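Local structure of acid phosphatase (Bacillus anthracis, 2I33) at residues A23-Y27 with P215-Y219; K58-L64 with H172-F178; D72-H76 with Y89-W94. The protein probably hydrolyses phosphate monoesters at acidic pH, as a class C acid phosphatase of the HAD superfamily with magnesium bound at its active site. All blocks are in the same frame, centred on the assembly; numbering follows the deposited sequence.

How the contacts relate
The contacts are nested along the chain: contact 1 closes the longest loop, contact 2 lies within it, and contact 3, the most local, lies within contact 2. Contact 2 pairs two neighbouring strands of the central parallel sheet, 59-64 and 172-179; its centre is about 27 Å from that of contact 1 and 28 Å from that of contact 3, across the middle of the chain. Contacts 1 and 3 are closer, their centres about 14 Å apart, and touch where Tyr27 and Met218 meet Ser74; both also reach the second subunit. The sheet thus leads from one side toward the magnesium site, while contacts 1 and 3, built from helices and loops, lie near that site on the other.

Contact 1. Residues A23-Y27 with P215-Y219; sequences ADLWY and PNPMY
Met218 sets its terminal methyl squarely on the Tyr27 ring: CE lies 3.5 Å from the ring centroid, only 13° off the normal, in a CH-pi contact. Its SD stands obliquely to the same ring, which makes this a Met-aromatic pair as well. The bend at the last torsion (chi3 -73°) turns the methyl over the ring, a fit that a flexible, unbranched thioether allows. At its rim the same ring meets backbone, Tyr27 CE1 lying 3.3 Å from Pro215 O in the ring plane. Tyr27 OH bonds to Tyr37.

Farther along, the prolines offer compact aliphatic surfaces to helix 21-29. Pro215 CB touches Trp26 CH2 at 3.6 Å, at the indole edge, while Pro217 CD approaches Trp26 CZ3 obliquely at 3.8 Å. Small Ala23 lets the loop come close, its CB lying 3.3 Å from Pro217 O, a buried carbonyl that has no hydrogen-bonding partner in the model. Carbon packing therefore holds the two segments together without polar bonds between them.

Within the loop, Asn216 OD1 accepts from Met218 N at 2.9 Å, closing an Asx turn that shapes the chain just before the methionine. Its ND2 bonds to Asp180, a magnesium ligand, and Pro217 also packs on Trp26 of the second subunit. The arrangement is consistent with an active-site loop of the HAD fold, following strand 211-213 of the parallel sheet and backed by an N-terminal helix, with one asparagine joining an Asx turn to the metal site.

Contact 2. Residues K58-L64 with H172-F178; sequences KKPAIVL and HDIVLFF
Ala61 and His172 touch diagonally near the start of a parallel strand pair, with their CB atoms 3.4 Å apart; the small methyl of Ala61 lets the histidine come this close. The backbones are joined by alternating bonds: Asp173 N to Lys59 O, Ala61 N to Asp173 O, Val175 N to Ala61 O, Val63 N to Leu176 O and Phe178 N to Val63 O. Between the Ala61-Ile174 and Val63-Phe177 pairs, Val175 is an extra residue on its strand, with psi at -17°, and so forms a beta bulge.

The tightly packed part lies towards the C-terminal ends, where branched and aromatic side chains fill both faces. Val63 CB rests 3.8 Å from Phe177 CD1, and its CG2 meets Ile174 CG2 at the same distance of 3.8 Å. On the opposite face Leu64 lies alongside Phe178, CD2 touching CB at 3.8 Å, while Ile62 spreads CG2 against Val175 and Leu176. Helices 31-54 and 106-115 cover this second face.

At the N-terminal ends the two lysines are exposed and Asp173 partly so, and long charged side chains suit that setting. Lys58 N gives Asp173 OD2 a nearly straight bond of 2.7 Å (175°), although it comes from above the carboxylate plane. The lysine chain runs on in extended form to Ser169 O and Gln170 O. Lys59 CG lies 3.5 Å from His172 CD2, the two side chains pointing the same way; His172 is buried even here, and its NE2 and Lys59 NZ both bond to Asp119.

The chemistry thus changes along the pair: charge at the outer end is matched by carboxylates and carbonyls, whereas the greasy inner end delivers the chain to Asp65 and Asp180, which bind magnesium just beyond the strands.

Contact 3. Residues D72-H76 with Y89-W94; sequences DNSPH and YKWDDW
His76, Trp91 and Trp94 form an aromatic cluster between the first turns of two short helices, 74-83 and 91-97, on the side of the fold that follows the first sheet strand and its metal-binding loop. Trp91 presents its edge to the imidazole face: CE3 lies 3.5 Å from His76 ND1 and over the centre of that ring, and the planes stand at 89°, a T-shaped pair. On the other tryptophan, the methylene of His76 does the touching, CB sitting 4.0 Å from the centroid of the five-membered ring in a CH-pi contact. Pro75 adds an aliphatic patch, CG to Trp94 CH2 at 3.8 Å, a rigid ring well suited to a helix's first turn, where its lack of an N-H costs nothing.

Two polar bonds fix how these rings are turned. Trp94 NE1 donates to a lone pair of Asn73 OD1 over 2.8 Å, nearly straight at 170° and within the indole plane, which leaves little freedom for the ring to rotate. His76 NE2 donates to Tyr89 O at 2.7 Å; with CG anti to the backbone N (chi1 -180°) the imidazole extends far enough to reach this carbonyl ahead of helix 91-97. Asn73 also lies against Trp91, its CG 3.6 Å from CH2.

Phe249 of the second subunit packs on Pro75, His76 and Trp94, which carries the cluster into the dimer. Asn73 meanwhile uses both ends of its amide: OD1 takes the indole N-H, and ND2 bonds to Asp67, a magnesium ligand. A carboxamide can do both at once. Asn73 is thus a second-shell residue of the magnesium site, and the hold of the Trp94 N-H on its OD1 is consistent with fixing the amide's orientation toward the metal-binding aspartate.

Contact 1. Residues A23-Y27 with P215-Y219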
loop_
_atom_site.group_PDB
_atom_site.type_symbol
_atom_site.label_atom_id
_atom_site.label_comp_id
_atom_site.label_asym_id
_atom_site.label_seq_id
_atom_site.Cartn_x
_atom_site.Cartn_y
_atom_site.Cartn_z
ATOM N N ALA A 23 11.487 2.162 3.011
ATOM C CA ALA A 23 10.072 2.483 3.221
ATOM C C ALA A 23 9.796 3.959 2.908
ATOM O O ALA A 23 8.809 4.293 2.232
ATOM C CB ALA A 23 9.678 2.178 4.611
ATOM N N ASP A 24 10.671 4.828 3.402
ATOM C CA ASP A 24 10.509 6.276 3.219
ATOM C C ASP A 24 10.677 6.652 1.770
ATOM O O ASP A 24 9.916 7.459 1.226
ATOM C CB ASP A 24 11.565 7.039 4.017
ATOM C CG ASP A 24 11.349 6.984 5.501
ATOM O OD1 ASP A 24 10.315 6.457 5.964
ATOM O OD2 ASP A 24 12.242 7.482 6.223
ATOM N N LEU A 25 11.658 6.038 1.142
ATOM C CA LEU A 25 11.979 6.328 -0.243
ATOM C C LEU A 25 10.818 5.901 -1.151
ATOM O O LEU A 25 10.423 6.619 -2.051
ATOM C CB LEU A 25 13.250 5.587 -0.606
ATOM C CG LEU A 25 13.827 5.894 -1.971
ATOM C CD1 LEU A 25 14.192 7.358 -2.130
ATOM C CD2 LEU A 25 15.023 5.040 -2.113
ATOM N N TRP A 26 10.255 4.728 -0.881
ATOM C CA TRP A 26 9.067 4.271 -1.603
ATOM C C TRP A 26 7.932 5.284 -1.433
ATOM O O TRP A 26 7.250 5.694 -2.370
ATOM C CB TRP A 26 8.582 2.917 -1.055
ATOM C CG TRP A 26 7.399 2.371 -1.766
ATOM C CD1 TRP A 26 7.379 1.708 -2.966
ATOM C CD2 TRP A 26 6.044 2.431 -1.327
ATOM N NE1 TRP A 26 6.089 1.359 -3.292
ATOM C CE2 TRP A 26 5.257 1.778 -2.290
ATOM C CE3 TRP A 26 5.422 2.976 -0.211
ATOM C CZ2 TRP A 26 3.899 1.645 -2.176
ATOM C CZ3 TRP A 26 4.062 2.832 -0.085
ATOM C CH2 TRP A 26 3.302 2.197 -1.084
ATOM N N TYR A 27 7.695 5.648 -0.197
ATOM C CA TYR A 27 6.552 6.504 0.082
ATOM C C TYR A 27 6.715 7.860 -0.616
ATOM O O TYR A 27 5.745 8.428 -1.155
ATOM C CB TYR A 27 6.445 6.711 1.574
ATOM C CG TYR A 27 5.129 7.341 1.930
ATOM C CD1 TYR A 27 4.007 6.564 2.127
ATOM C CD2 TYR A 27 5.002 8.709 2.056
ATOM C CE1 TYR A 27 2.756 7.140 2.445
ATOM C CE2 TYR A 27 3.756 9.286 2.356
ATOM C CZ TYR A 27 2.643 8.509 2.531
ATOM O OH TYR A 27 1.426 9.071 2.850
ATOM N N PRO A 215 -1.426 2.964 2.056
ATOM C CA PRO A 215 -0.155 2.322 2.468
ATOM C C PRO A 215 0.818 3.227 3.187
ATOM O O PRO A 215 1.255 4.242 2.655
ATOM C CB PRO A 215 0.434 1.899 1.122
ATOM C CG PRO A 215 -0.017 3.034 0.200
ATOM C CD PRO A 215 -1.449 3.271 0.612
ATOM N N ASN A 216 1.234 2.815 4.372
ATOM C CA ASN A 216 2.233 3.538 5.144
ATOM C C ASN A 216 3.213 2.570 5.807
ATOM O O ASN A 216 3.045 2.148 6.950
ATOM C CB ASN A 216 1.576 4.403 6.210
ATOM C CG ASN A 216 2.601 5.149 7.039
ATOM O OD1 ASN A 216 3.822 5.037 6.751
ATOM N ND2 ASN A 216 2.143 5.894 8.038
ATOM N N PRO A 217 4.261 2.223 5.071
ATOM C CA PRO A 217 5.301 1.358 5.623
ATOM C C PRO A 217 6.344 2.081 6.444
ATOM O O PRO A 217 7.340 1.451 6.820
ATOM C CB PRO A 217 5.958 0.783 4.364
ATOM C CG PRO A 217 5.831 1.893 3.407
ATOM C CD PRO A 217 4.525 2.561 3.659
ATOM N N MET A 218 6.165 3.385 6.660
ATOM C CA MET A 218 7.180 4.182 7.349
ATOM C C MET A 218 7.081 4.053 8.862
ATOM O O MET A 218 8.086 4.082 9.586
ATOM C CB MET A 218 7.023 5.653 6.987
ATOM C CG MET A 218 7.211 5.956 5.483
ATOM S SD MET A 218 7.107 7.702 5.191
ATOM C CE MET A 218 5.326 7.935 5.404
ATOM N N TYR A 219 5.853 3.975 9.324
ATOM C CA TYR A 219 5.556 4.042 10.737
ATOM C C TYR A 219 4.084 3.701 10.970
ATOM O O TYR A 219 3.283 3.641 10.035
ATOM C CB TYR A 219 5.872 5.433 11.287
ATOM C CG TYR A 219 4.843 6.448 10.877
ATOM C CD1 TYR A 219 5.039 7.284 9.810
ATOM C CD2 TYR A 219 3.633 6.546 11.557
ATOM C CE1 TYR A 219 4.112 8.217 9.444
ATOM C CE2 TYR A 219 2.659 7.460 11.162
ATOM C CZ TYR A 219 2.892 8.289 10.101
ATOM O OH TYR A 219 1.913 9.185 9.742
#

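Contact 2. Residues K58-L64 with H172-F178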
loop_
_atom_site.group_PDB
_atom_site.type_symbol
_atom_site.label_atom_id
_atom_site.label_comp_id
_atom_site.label_asym_id
_atom_site.label_seq_id
_atom_site.Cartn_x
_atom_site.Cartn_y
_atom_site.Cartn_z
ATOM N N LYS A 58 -29.300 9.020 9.281
ATOM C CA LYS A 58 -28.794 10.332 9.673
ATOM C C LYS A 58 -28.003 10.976 8.535
ATOM O O LYS A 58 -27.671 10.333 7.541
ATOM C CB LYS A 58 -27.882 10.219 10.900
ATOM C CG LYS A 58 -28.472 9.530 12.121
ATOM C CD LYS A 58 -27.400 9.470 13.237
ATOM C CE LYS A 58 -27.968 8.844 14.501
ATOM N NZ LYS A 58 -26.933 8.496 15.521
ATOM N N LYS A 59 -27.692 12.249 8.727
ATOM C CA LYS A 59 -26.895 13.030 7.805
ATOM C C LYS A 59 -25.615 12.243 7.502
ATOM O O LYS A 59 -24.960 11.770 8.411
ATOM C CB LYS A 59 -26.588 14.357 8.475
ATOM C CG LYS A 59 -25.559 15.253 7.852
ATOM C CD LYS A 59 -26.003 15.898 6.569
ATOM C CE LYS A 59 -25.059 17.032 6.207
ATOM N NZ LYS A 59 -24.958 17.989 7.331
ATOM N N PRO A 60 -25.289 12.048 6.218
ATOM C CA PRO A 60 -24.072 11.288 5.972
ATOM C C PRO A 60 -22.794 12.031 6.362
ATOM O O PRO A 60 -22.693 13.253 6.223
ATOM C CB PRO A 60 -24.105 11.037 4.456
ATOM C CG PRO A 60 -25.051 12.041 3.918
ATOM C CD PRO A 60 -25.994 12.420 4.981
ATOM N N ALA A 61 -21.807 11.270 6.817
ATOM C CA ALA A 61 -20.460 11.796 7.010
ATOM C C ALA A 61 -19.418 10.803 6.534
ATOM O O ALA A 61 -19.695 9.619 6.364
ATOM C CB ALA A 61 -20.193 12.115 8.448
ATOM N N ILE A 62 -18.235 11.321 6.302
ATOM C CA ILE A 62 -17.055 10.484 6.179
ATOM C C ILE A 62 -16.023 10.963 7.176
ATOM O O ILE A 62 -16.068 12.108 7.648
ATOM C CB ILE A 62 -16.453 10.498 4.763
ATOM C CG1 ILE A 62 -15.901 11.883 4.423
ATOM C CG2 ILE A 62 -17.505 9.996 3.757
ATOM C CD1 ILE A 62 -15.149 11.892 3.124
ATOM N N VAL A 63 -15.142 10.042 7.530
ATOM C CA VAL A 63 -14.090 10.274 8.480
ATOM C C VAL A 63 -12.776 9.942 7.818
ATOM O O VAL A 63 -12.676 8.916 7.180
ATOM C CB VAL A 63 -14.270 9.367 9.690
ATOM C CG1 VAL A 63 -12.975 9.277 10.505
ATOM C CG2 VAL A 63 -15.441 9.856 10.516
ATOM N N LEU A 64 -11.810 10.823 7.981
ATOM C CA LEU A 64 -10.468 10.583 7.516
ATOM C C LEU A 64 -9.446 10.881 8.575
ATOM O O LEU A 64 -9.535 11.856 9.313
ATOM C CB LEU A 64 -10.132 11.455 6.321
ATOM C CG LEU A 64 -11.146 11.465 5.186
ATOM C CD1 LEU A 64 -12.103 12.650 5.305
ATOM C CD2 LEU A 64 -10.426 11.501 3.868
ATOM N N HIS A 172 -24.164 11.736 12.689
ATOM C CA HIS A 172 -23.981 11.376 11.310
ATOM C C HIS A 172 -23.951 9.882 11.177
ATOM O O HIS A 172 -23.603 9.161 12.109
ATOM C CB HIS A 172 -22.675 11.972 10.799
ATOM C CG HIS A 172 -22.676 13.464 10.772
ATOM N ND1 HIS A 172 -22.580 14.235 11.917
ATOM C CD2 HIS A 172 -22.796 14.333 9.743
ATOM C CE1 HIS A 172 -22.654 15.516 11.592
ATOM N NE2 HIS A 172 -22.768 15.601 10.275
ATOM N N ASP A 173 -24.322 9.402 10.001
ATOM C CA ASP A 173 -24.070 8.022 9.666
ATOM C C ASP A 173 -22.787 8.032 8.897
ATOM O O ASP A 173 -22.723 8.546 7.795
ATOM C CB ASP A 173 -25.180 7.436 8.823
ATOM C CG ASP A 173 -26.401 7.094 9.633
ATOM O OD1 ASP A 173 -26.294 6.865 10.866
ATOM O OD2 ASP A 173 -27.493 7.082 9.039
ATOM N N ILE A 174 -21.735 7.507 9.504
ATOM C CA ILE A 174 -20.438 7.568 8.878
ATOM C C ILE A 174 -20.438 6.490 7.846
ATOM O O ILE A 174 -20.522 5.319 8.180
ATOM C CB ILE A 174 -19.291 7.346 9.856
ATOM C CG1 ILE A 174 -19.389 8.374 11.001
ATOM C CG2 ILE A 174 -17.963 7.445 9.106
ATOM C CD1 ILE A 174 -18.448 8.063 12.179
ATOM N N VAL A 175 -20.365 6.867 6.583
ATOM C CA VAL A 175 -20.489 5.852 5.562
ATOM C C VAL A 175 -19.154 5.282 5.108
ATOM O O VAL A 175 -19.124 4.223 4.464
ATOM C CB VAL A 175 -21.289 6.359 4.355
ATOM C CG1 VAL A 175 -22.713 6.708 4.761
ATOM C CG2 VAL A 175 -20.608 7.553 3.714
ATOM N N LEU A 176 -18.064 5.994 5.427
ATOM C CA LEU A 176 -16.719 5.586 5.056
ATOM C C LEU A 176 -15.720 6.124 6.039
ATOM O O LEU A 176 -15.885 7.222 6.570
ATOM C CB LEU A 176 -16.369 6.153 3.693
ATOM C CG LEU A 176 -17.084 5.584 2.470
ATOM C CD1 LEU A 176 -16.812 6.512 1.299
ATOM C CD2 LEU A 176 -16.580 4.181 2.212
ATOM N N PHE A 177 -14.673 5.323 6.259
ATOM C CA PHE A 177 -13.487 5.722 6.988
ATOM C C PHE A 177 -12.290 5.571 6.093
ATOM O O PHE A 177 -12.187 4.583 5.385
ATOM C CB PHE A 177 -13.260 4.780 8.156
ATOM C CG PHE A 177 -14.349 4.806 9.142
ATOM C CD1 PHE A 177 -14.277 5.632 10.251
ATOM C CD2 PHE A 177 -15.479 4.034 8.957
ATOM C CE1 PHE A 177 -15.293 5.671 11.153
ATOM C CE2 PHE A 177 -16.515 4.075 9.874
ATOM C CZ PHE A 177 -16.400 4.895 10.983
ATOM N N PHE A 178 -11.397 6.540 6.168
ATOM C CA PHE A 178 -10.158 6.554 5.383
ATOM C C PHE A 178 -8.972 6.587 6.324
ATOM O O PHE A 178 -8.926 7.425 7.223
ATOM C CB PHE A 178 -10.087 7.790 4.465
ATOM C CG PHE A 178 -11.149 7.789 3.386
ATOM C CD1 PHE A 178 -10.833 7.425 2.105
ATOM C CD2 PHE A 178 -12.454 8.113 3.689
ATOM C CE1 PHE A 178 -11.799 7.410 1.134
ATOM C CE2 PHE A 178 -13.433 8.097 2.731
ATOM C CZ PHE A 178 -13.099 7.740 1.445
#

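Contact 3. Residues D72-H76 with Y89-W94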
loop_
_atom_site.group_PDB
_atom_site.type_symbol
_atom_site.label_atom_id
_atom_site.label_comp_id
_atom_site.label_asym_id
_atom_site.label_seq_id
_atom_site.Cartn_x
_atom_site.Cartn_y
_atom_site.Cartn_z
ATOM N N ASP A 72 0.856 14.619 3.699
ATOM C CA ASP A 72 2.092 13.894 3.500
ATOM C C ASP A 72 3.193 14.431 4.422
ATOM O O ASP A 72 3.698 15.528 4.223
ATOM C CB ASP A 72 2.505 14.044 2.053
ATOM C CG ASP A 72 3.725 13.246 1.700
ATOM O OD1 ASP A 72 4.423 12.734 2.607
ATOM O OD2 ASP A 72 3.976 13.143 0.482
ATOM N N ASN A 73 3.564 13.636 5.423
ATOM C CA ASN A 73 4.626 14.036 6.361
ATOM C C ASN A 73 5.931 13.373 6.075
ATOM O O ASN A 73 6.873 13.407 6.902
ATOM C CB ASN A 73 4.194 13.713 7.773
ATOM C CG ASN A 73 2.932 14.359 8.096
ATOM O OD1 ASN A 73 2.868 15.577 8.272
ATOM N ND2 ASN A 73 1.890 13.570 8.146
ATOM N N SER A 74 6.061 12.784 4.900
ATOM C CA SER A 74 7.284 12.075 4.635
ATOM C C SER A 74 8.536 12.982 4.704
ATOM O O SER A 74 9.599 12.464 5.051
ATOM C CB SER A 74 7.192 11.272 3.337
ATOM O OG SER A 74 7.046 12.134 2.260
ATOM N N PRO A 75 8.448 14.312 4.407
ATOM C CA PRO A 75 9.680 15.117 4.603
ATOM C C PRO A 75 10.225 15.064 6.022
ATOM O O PRO A 75 11.429 15.213 6.231
ATOM C CB PRO A 75 9.241 16.533 4.274
ATOM C CG PRO A 75 8.075 16.318 3.296
ATOM C CD PRO A 75 7.363 15.133 3.820
ATOM N N HIS A 76 9.343 14.860 6.988
ATOM C CA HIS A 76 9.827 14.703 8.348
ATOM C C HIS A 76 10.574 13.379 8.536
ATOM O O HIS A 76 11.634 13.308 9.180
ATOM C CB HIS A 76 8.714 14.826 9.356
ATOM C CG HIS A 76 9.197 14.671 10.748
ATOM N ND1 HIS A 76 9.298 13.444 11.353
ATOM C CD2 HIS A 76 9.704 15.575 11.621
ATOM C CE1 HIS A 76 9.815 13.602 12.560
ATOM N NE2 HIS A 76 10.065 14.884 12.746
ATOM N N TYR A 89 11.509 13.619 17.136
ATOM C CA TYR A 89 12.470 14.719 17.034
ATOM C C TYR A 89 12.021 15.683 15.952
ATOM O O TYR A 89 11.810 15.255 14.824
ATOM C CB TYR A 89 13.814 14.163 16.653
ATOM C CG TYR A 89 14.881 15.209 16.499
ATOM C CD1 TYR A 89 15.326 15.927 17.593
ATOM C CD2 TYR A 89 15.451 15.474 15.262
ATOM C CE1 TYR A 89 16.335 16.863 17.486
ATOM C CE2 TYR A 89 16.474 16.418 15.153
ATOM C CZ TYR A 89 16.887 17.112 16.246
ATOM O OH TYR A 89 17.905 18.056 16.171
ATOM N N LYS A 90 11.851 16.946 16.344
ATOM C CA LYS A 90 11.423 18.033 15.443
ATOM C C LYS A 90 10.078 17.776 14.745
ATOM O O LYS A 90 9.735 18.410 13.751
ATOM C CB LYS A 90 12.579 18.393 14.489
ATOM C CG LYS A 90 13.728 19.020 15.236
ATOM C CD LYS A 90 14.804 19.593 14.345
ATOM C CE LYS A 90 15.783 20.412 15.182
ATOM N NZ LYS A 90 16.945 21.012 14.444
ATOM N N TRP A 91 9.253 16.880 15.298
ATOM C CA TRP A 91 7.931 16.673 14.747
ATOM C C TRP A 91 7.072 17.921 14.933
ATOM O O TRP A 91 6.403 18.377 13.998
ATOM C CB TRP A 91 7.272 15.465 15.395
ATOM C CG TRP A 91 5.886 15.255 14.953
ATOM C CD1 TRP A 91 4.762 15.452 15.681
ATOM C CD2 TRP A 91 5.470 14.776 13.679
ATOM N NE1 TRP A 91 3.646 15.147 14.916
ATOM C CE2 TRP A 91 4.057 14.730 13.683
ATOM C CE3 TRP A 91 6.144 14.400 12.524
ATOM C CZ2 TRP A 91 3.319 14.308 12.567
ATOM C CZ3 TRP A 91 5.425 13.977 11.447
ATOM C CH2 TRP A 91 4.024 13.937 11.464
ATOM N N ASP A 92 7.084 18.496 16.124
ATOM C CA ASP A 92 6.297 19.709 16.352
ATOM C C ASP A 92 6.769 20.849 15.466
ATOM O O ASP A 92 5.936 21.633 14.966
ATOM C CB ASP A 92 6.355 20.123 17.808
ATOM C CG ASP A 92 5.554 19.181 18.700
ATOM O OD1 ASP A 92 4.905 18.262 18.131
ATOM O OD2 ASP A 92 5.594 19.403 19.944
ATOM N N ASP A 93 8.083 20.950 15.273
ATOM C CA ASP A 93 8.647 21.952 14.354
ATOM C C ASP A 93 8.040 21.770 12.955
ATOM O O ASP A 93 7.588 22.727 12.321
ATOM C CB ASP A 93 10.175 21.845 14.274
ATOM C CG ASP A 93 10.895 22.384 15.516
ATOM O OD1 ASP A 93 10.255 22.928 16.448
ATOM O OD2 ASP A 93 12.145 22.319 15.513
ATOM N N TRP A 94 8.029 20.530 12.503
ATOM C CA TRP A 94 7.425 20.176 11.222
ATOM C C TRP A 94 5.941 20.556 11.168
ATOM O O TRP A 94 5.481 21.220 10.222
ATOM C CB TRP A 94 7.593 18.683 11.002
ATOM C CG TRP A 94 6.768 18.151 9.890
ATOM C CD1 TRP A 94 5.717 17.308 9.994
ATOM C CD2 TRP A 94 6.875 18.486 8.503
ATOM N NE1 TRP A 94 5.169 17.053 8.750
ATOM C CE2 TRP A 94 5.840 17.794 7.821
ATOM C CE3 TRP A 94 7.708 19.319 7.772
ATOM C CZ2 TRP A 94 5.677 17.877 6.433
ATOM C CZ3 TRP A 94 7.525 19.406 6.407
ATOM C CH2 TRP A 94 6.519 18.704 5.758
#